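Local coordinates for glutamine cyclotransferase (Xanthomonas campestris, PDB 3MBR), which probably catalyses the cyclisation of N-terminal glutamine to pyroglutamate in peptides and proteins, on a beta-propeller that carries a calcium ion, at residues 4-8 / 232-236; 80-86 / 101-107. The protein carries 1 engineered substitution. All coordinates share one frame; numbering follows the deposited sequence.

How the interactions relate
Both contacts belong to the beta-propeller but lie on opposite sides of the chain's centre, their centres about 34 Å and nearest atoms about 23 Å apart. Interaction 1 is a surface contact of the two chain ends: residues 4-8 lead into strand 9-16 and residues 232-236 leave strand 227-233, two neighbours in one sheet. Interaction 2 is local and partly buried, folding residues 80-86, the end of one strand, the hairpin turn and the start of the next, against residues 101-107. The terminal contact relies on one amide, one backbone bond, a water and leucine packing; the other adds aromatic rings, a tyrosine hydroxyl and charged pairs, one weak and one of doubtful geometry, and buries about twice the surface.

Interaction 1: residues 4-8 / 232-236; sequences VPTQG and RLTPL
With CG anti to the backbone N (chi1 174°) and the chain extended beyond it, Gln7 carries its amide to the backbone of Thr234, where the two chain ends of this beta-propeller meet as they enter and leave neighbouring strands of one sheet. NE2 of Gln7 donates to Thr234 O at 3.0 Å; the acceptor lies in the plane of the amide, while the donor stands above the carbonyl plane. The other amide atom, OE1, is held by Arg174, so both ends of the group are bound and its rotation is fixed. Leu233 crosses the Gln7 chain at about a right angle, its CB 3.7 Å from Gln7 NE2. Both torsions of Leu236 lie off the usual staggered positions, sending its two methyls to different partners: CD1 rests on Gln7, 3.7 Å from Gln7 CB, and CD2 meets Pro5 CG at 4.0 Å. The backbones are tied directly where Thr234 N donates to Gly8 O, 2.8 Å away and almost straight at 177°. Pro5 and Gln7 also bond through their backbones to Trp185, anchoring residues 4-8 to strand 182-187. A single water closes the junction, accepting from Gly8 N and donating to Thr234 O at 2.9 Å.

Interaction 2: residues 80-86 / 101-107; sequences LTWRNHE and FRYPGEG
Tyr103 lays the centre of one ring face against His85 O, while its hydroxyl accepts a hydrogen bond from Thr81 N, 2.9 Å from Tyr103 OH. His85 O also accepts from Tyr103 N at 2.7 Å, nearly along the C=O axis. Leu80 CD2 packs 3.7 Å from Tyr103 CE2. Gly107 N donates to Trp82 O at 3.2 Å, and His85 ND1 reaches Gly105 O at 2.9 Å, tilted from both the imidazole and carbonyl planes. The Glu106 side chain lies alongside those of Trp82 and Arg83, pointing the same way: OE2 of Glu106 makes a weak salt bridge to Arg83 NE, whereas OE1 is held by Trp108. Arg83 NE lies over one face of the Trp82 ring, offset towards its rim. Glu86 and Arg102, a non-hydrogen-bonded antiparallel pair, form a salt bridge of doubtful geometry, OE2 and NH1 being too close. Across the base of the hairpin turn 82-85, Thr81 OG1, placed between backbone N and carbonyl carbon (chi1 58°), donates to Glu86 O at 2.6 Å, in the carbonyl plane, on a lone pair. Residues 103-107 lead from outermost strand 96-102 towards strand 109-112 of the next sheet, a blade-to-blade connection of a beta-propeller.

Interaction 1: residues 4-8 / 232-236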
loop_
_atom_site.group_PDB
_atom_site.type_symbol
_atom_site.label_atom_id
_atom_site.label_comp_id
_atom_site.label_asym_id
_atom_site.label_seq_id
_atom_site.Cartn_x
_atom_site.Cartn_y
_atom_site.Cartn_z
ATOM N N VAL A 4 -13.640 2.793 18.542
ATOM C CA VAL A 4 -13.279 3.419 17.277
ATOM C C VAL A 4 -14.489 3.370 16.337
ATOM O O VAL A 4 -15.044 2.286 16.110
ATOM C CB VAL A 4 -12.115 2.672 16.688
ATOM C CG1 VAL A 4 -11.812 3.178 15.283
ATOM C CG2 VAL A 4 -10.904 2.875 17.623
ATOM N N PRO A 5 -14.900 4.509 15.751
ATOM C CA PRO A 5 -16.063 4.489 14.879
ATOM C C PRO A 5 -15.778 3.958 13.497
ATOM O O PRO A 5 -14.606 3.898 13.109
ATOM C CB PRO A 5 -16.523 5.983 14.837
ATOM C CG PRO A 5 -15.139 6.685 14.889
ATOM C CD PRO A 5 -14.359 5.882 15.930
ATOM N N THR A 6 -16.811 3.489 12.805
ATOM C CA THR A 6 -16.757 3.059 11.433
ATOM C C THR A 6 -17.242 4.137 10.523
ATOM O O THR A 6 -18.348 4.663 10.677
ATOM C CB THR A 6 -17.501 1.722 11.237
ATOM O OG1 THR A 6 -16.831 0.735 12.041
ATOM C CG2 THR A 6 -17.416 1.294 9.806
ATOM N N GLN A 7 -16.401 4.499 9.598
ATOM C CA GLN A 7 -16.631 5.567 8.672
ATOM C C GLN A 7 -17.199 4.965 7.399
ATOM O O GLN A 7 -16.691 3.995 6.856
ATOM C CB GLN A 7 -15.331 6.337 8.421
ATOM C CG GLN A 7 -15.399 7.413 7.355
ATOM C CD GLN A 7 -14.181 8.224 7.321
ATOM O OE1 GLN A 7 -13.073 7.688 7.643
ATOM N NE2 GLN A 7 -14.279 9.463 6.881
ATOM N N GLY A 8 -18.245 5.590 6.854
ATOM C CA GLY A 8 -18.787 5.136 5.595
ATOM C C GLY A 8 -18.006 5.497 4.347
ATOM O O GLY A 8 -17.116 6.297 4.381
ATOM N N ARG A 232 -15.044 7.288 -2.151
ATOM C CA ARG A 232 -15.044 8.561 -1.465
ATOM C C ARG A 232 -15.470 8.304 0.001
ATOM O O ARG A 232 -16.511 7.690 0.218
ATOM C CB ARG A 232 -16.004 9.529 -2.179
ATOM C CG ARG A 232 -15.842 11.041 -1.718
ATOM C CD ARG A 232 -14.771 11.671 -2.655
ATOM N NE ARG A 232 -15.240 11.871 -4.041
ATOM C CZ ARG A 232 -14.673 11.454 -5.231
ATOM N NH1 ARG A 232 -13.442 10.693 -5.424
ATOM N NH2 ARG A 232 -15.450 11.887 -6.273
ATOM N N LEU A 233 -14.669 8.686 0.990
ATOM C CA LEU A 233 -15.012 8.472 2.399
ATOM C C LEU A 233 -16.084 9.463 2.851
ATOM O O LEU A 233 -16.055 10.650 2.453
ATOM C CB LEU A 233 -13.809 8.663 3.288
ATOM C CG LEU A 233 -12.616 7.715 2.915
ATOM C CD1 LEU A 233 -11.546 7.816 3.993
ATOM C CD2 LEU A 233 -13.099 6.228 2.770
ATOM N N THR A 234 -17.060 8.998 3.634
ATOM C CA THR A 234 -18.110 9.896 4.159
ATOM C C THR A 234 -17.602 10.580 5.404
ATOM O O THR A 234 -17.141 9.919 6.275
ATOM C CB THR A 234 -19.320 9.014 4.527
ATOM O OG1 THR A 234 -19.716 8.336 3.329
ATOM C CG2 THR A 234 -20.514 9.839 5.139
ATOM N N PRO A 235 -17.726 11.920 5.522
ATOM C CA PRO A 235 -17.203 12.604 6.732
ATOM C C PRO A 235 -17.819 11.961 7.989
ATOM O O PRO A 235 -19.016 11.633 7.972
ATOM C CB PRO A 235 -17.725 14.055 6.546
ATOM C CG PRO A 235 -17.731 14.192 4.981
ATOM C CD PRO A 235 -18.240 12.884 4.516
ATOM N N LEU A 236 -17.039 11.806 9.063
ATOM C CA LEU A 236 -17.586 11.295 10.308
ATOM C C LEU A 236 -18.138 12.470 11.077
ATOM O O LEU A 236 -17.549 13.541 10.996
ATOM C CB LEU A 236 -16.435 10.831 11.140
ATOM C CG LEU A 236 -16.400 9.427 11.679
ATOM C CD1 LEU A 236 -17.102 8.432 10.928
ATOM C CD2 LEU A 236 -14.976 9.213 11.745
HETATM O O HOH W 1 -18.840 8.283 7.981
#

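Interaction 2: residues 80-86 / 101-107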
loop_
_atom_site.group_PDB
_atom_site.type_symbol
_atom_site.label_atom_id
_atom_site.label_comp_id
_atom_site.label_asym_id
_atom_site.label_seq_id
_atom_site.Cartn_x
_atom_site.Cartn_y
_atom_site.Cartn_z
ATOM N N LEU A 80 10.261 -2.580 -1.201
ATOM C CA LEU A 80 10.685 -3.578 -0.216
ATOM C C LEU A 80 10.592 -4.962 -0.810
ATOM O O LEU A 80 10.013 -5.156 -1.883
ATOM C CB LEU A 80 9.851 -3.499 1.076
ATOM C CG LEU A 80 9.723 -2.122 1.684
ATOM C CD1 LEU A 80 8.700 -2.186 2.836
ATOM C CD2 LEU A 80 11.077 -1.651 2.180
ATOM N N THR A 81 11.214 -5.935 -0.131
ATOM C CA THR A 81 10.990 -7.312 -0.516
ATOM C C THR A 81 10.406 -8.037 0.657
ATOM O O THR A 81 10.572 -7.636 1.842
ATOM C CB THR A 81 12.298 -8.016 -0.919
ATOM O OG1 THR A 81 13.237 -7.959 0.177
ATOM C CG2 THR A 81 12.893 -7.474 -2.197
ATOM N N TRP A 82 9.740 -9.122 0.394
ATOM C CA TRP A 82 9.118 -9.801 1.541
ATOM C C TRP A 82 10.100 -10.315 2.632
ATOM O O TRP A 82 10.126 -9.847 3.827
ATOM C CB TRP A 82 8.229 -10.879 0.989
ATOM C CG TRP A 82 7.462 -11.657 2.058
ATOM C CD1 TRP A 82 7.075 -11.222 3.334
ATOM C CD2 TRP A 82 7.043 -13.016 1.948
ATOM N NE1 TRP A 82 6.429 -12.245 3.990
ATOM C CE2 TRP A 82 6.396 -13.354 3.163
ATOM C CE3 TRP A 82 7.155 -13.989 0.935
ATOM C CZ2 TRP A 82 5.856 -14.629 3.386
ATOM C CZ3 TRP A 82 6.629 -15.248 1.157
ATOM C CH2 TRP A 82 5.988 -15.560 2.380
ATOM N N ARG A 83 10.945 -11.263 2.232
ATOM C CA ARG A 83 11.768 -11.929 3.253
ATOM C C ARG A 83 13.243 -11.849 2.897
ATOM O O ARG A 83 14.068 -12.553 3.505
ATOM C CB ARG A 83 11.299 -13.393 3.450
ATOM C CG ARG A 83 10.055 -13.478 4.345
ATOM C CD ARG A 83 9.488 -14.928 4.520
ATOM N NE ARG A 83 8.250 -14.933 5.336
ATOM C CZ ARG A 83 7.627 -16.020 5.798
ATOM N NH1 ARG A 83 8.104 -17.241 5.545
ATOM N NH2 ARG A 83 6.522 -15.880 6.524
ATOM N N ASN A 84 13.594 -11.017 1.920
ATOM C CA ASN A 84 14.988 -10.939 1.484
ATOM C C ASN A 84 15.845 -9.909 2.203
ATOM O O ASN A 84 17.080 -9.876 1.958
ATOM C CB ASN A 84 15.132 -10.800 -0.045
ATOM C CG ASN A 84 14.315 -11.842 -0.818
ATOM O OD1 ASN A 84 13.291 -11.506 -1.453
ATOM N ND2 ASN A 84 14.727 -13.115 -0.737
ATOM N N HIS A 85 15.216 -9.087 3.062
ATOM C CA HIS A 85 15.893 -8.069 3.906
ATOM C C HIS A 85 16.332 -6.853 3.085
ATOM O O HIS A 85 16.853 -5.831 3.617
ATOM C CB HIS A 85 16.992 -8.744 4.749
ATOM C CG HIS A 85 16.421 -9.817 5.615
ATOM N ND1 HIS A 85 15.449 -9.557 6.561
ATOM C CD2 HIS A 85 16.627 -11.161 5.637
ATOM C CE1 HIS A 85 15.106 -10.690 7.153
ATOM N NE2 HIS A 85 15.796 -11.677 6.603
ATOM N N GLU A 86 16.010 -6.943 1.806
ATOM C CA GLU A 86 16.618 -6.116 0.793
ATOM C C GLU A 86 15.568 -5.230 0.164
ATOM O O GLU A 86 14.420 -5.610 0.038
ATOM C CB GLU A 86 17.418 -6.915 -0.288
ATOM C CG GLU A 86 18.811 -7.376 0.195
ATOM C CD GLU A 86 19.774 -7.797 -0.970
ATOM O OE1 GLU A 86 19.647 -8.968 -1.447
ATOM O OE2 GLU A 86 20.686 -6.985 -1.362
ATOM N N PHE A 101 19.342 -1.482 -0.861
ATOM C CA PHE A 101 19.583 -1.152 0.543
ATOM C C PHE A 101 19.114 -2.353 1.366
ATOM O O PHE A 101 18.475 -3.266 0.804
ATOM C CB PHE A 101 18.862 0.153 0.980
ATOM C CG PHE A 101 17.339 0.145 0.826
ATOM C CD1 PHE A 101 16.494 -0.182 1.896
ATOM C CD2 PHE A 101 16.747 0.448 -0.384
ATOM C CE1 PHE A 101 15.058 -0.152 1.729
ATOM C CE2 PHE A 101 15.394 0.479 -0.539
ATOM C CZ PHE A 101 14.540 0.194 0.537
ATOM N N ARG A 102 19.496 -2.389 2.651
ATOM C CA ARG A 102 19.154 -3.522 3.515
ATOM C C ARG A 102 18.511 -3.015 4.745
ATOM O O ARG A 102 18.809 -1.902 5.193
ATOM C CB ARG A 102 20.389 -4.336 3.893
ATOM C CG ARG A 102 20.564 -5.572 3.013
ATOM C CD ARG A 102 21.616 -6.517 3.666
ATOM N NE ARG A 102 22.470 -7.302 2.751
ATOM C CZ ARG A 102 22.530 -7.216 1.414
ATOM N NH1 ARG A 102 21.775 -6.345 0.729
ATOM N NH2 ARG A 102 23.368 -8.018 0.752
ATOM N N TYR A 103 17.564 -3.779 5.282
ATOM C CA TYR A 103 16.891 -3.370 6.495
ATOM C C TYR A 103 16.632 -4.583 7.391
ATOM O O TYR A 103 16.584 -5.730 6.911
ATOM C CB TYR A 103 15.571 -2.641 6.171
ATOM C CG TYR A 103 14.708 -3.420 5.179
ATOM C CD1 TYR A 103 13.872 -4.487 5.625
ATOM C CD2 TYR A 103 14.734 -3.135 3.829
ATOM C CE1 TYR A 103 13.067 -5.229 4.723
ATOM C CE2 TYR A 103 13.949 -3.878 2.929
ATOM C CZ TYR A 103 13.118 -4.889 3.383
ATOM O OH TYR A 103 12.359 -5.593 2.497
ATOM N N PRO A 104 16.511 -4.344 8.719
ATOM C CA PRO A 104 16.117 -5.450 9.580
ATOM C C PRO A 104 14.641 -5.909 9.448
ATOM O O PRO A 104 13.758 -5.061 9.273
ATOM C CB PRO A 104 16.361 -4.876 10.986
ATOM C CG PRO A 104 16.272 -3.432 10.872
ATOM C CD PRO A 104 16.584 -3.061 9.445
ATOM N N GLY A 105 14.382 -7.229 9.504
ATOM C CA GLY A 105 12.977 -7.739 9.454
ATOM C C GLY A 105 12.356 -7.922 8.057
ATOM O O GLY A 105 13.084 -8.015 7.047
ATOM N N GLU A 106 11.008 -7.956 7.999
ATOM C CA GLU A 106 10.269 -8.269 6.795
ATOM C C GLU A 106 9.793 -6.929 6.214
ATOM O O GLU A 106 9.643 -5.973 6.922
ATOM C CB GLU A 106 9.035 -9.155 7.132
ATOM C CG GLU A 106 9.414 -10.645 7.432
ATOM C CD GLU A 106 8.232 -11.587 7.564
ATOM O OE1 GLU A 106 7.030 -11.147 7.467
ATOM O OE2 GLU A 106 8.509 -12.807 7.794
ATOM N N GLY A 107 9.682 -6.864 4.914
ATOM C CA GLY A 107 9.208 -5.623 4.290
ATOM C C GLY A 107 7.809 -5.907 3.816
ATOM O O GLY A 107 7.567 -6.870 3.019
HETATM O O HOH W 2 12.781 -8.453 4.034
HETATM O O HOH W 3 5.353 -13.021 7.356
#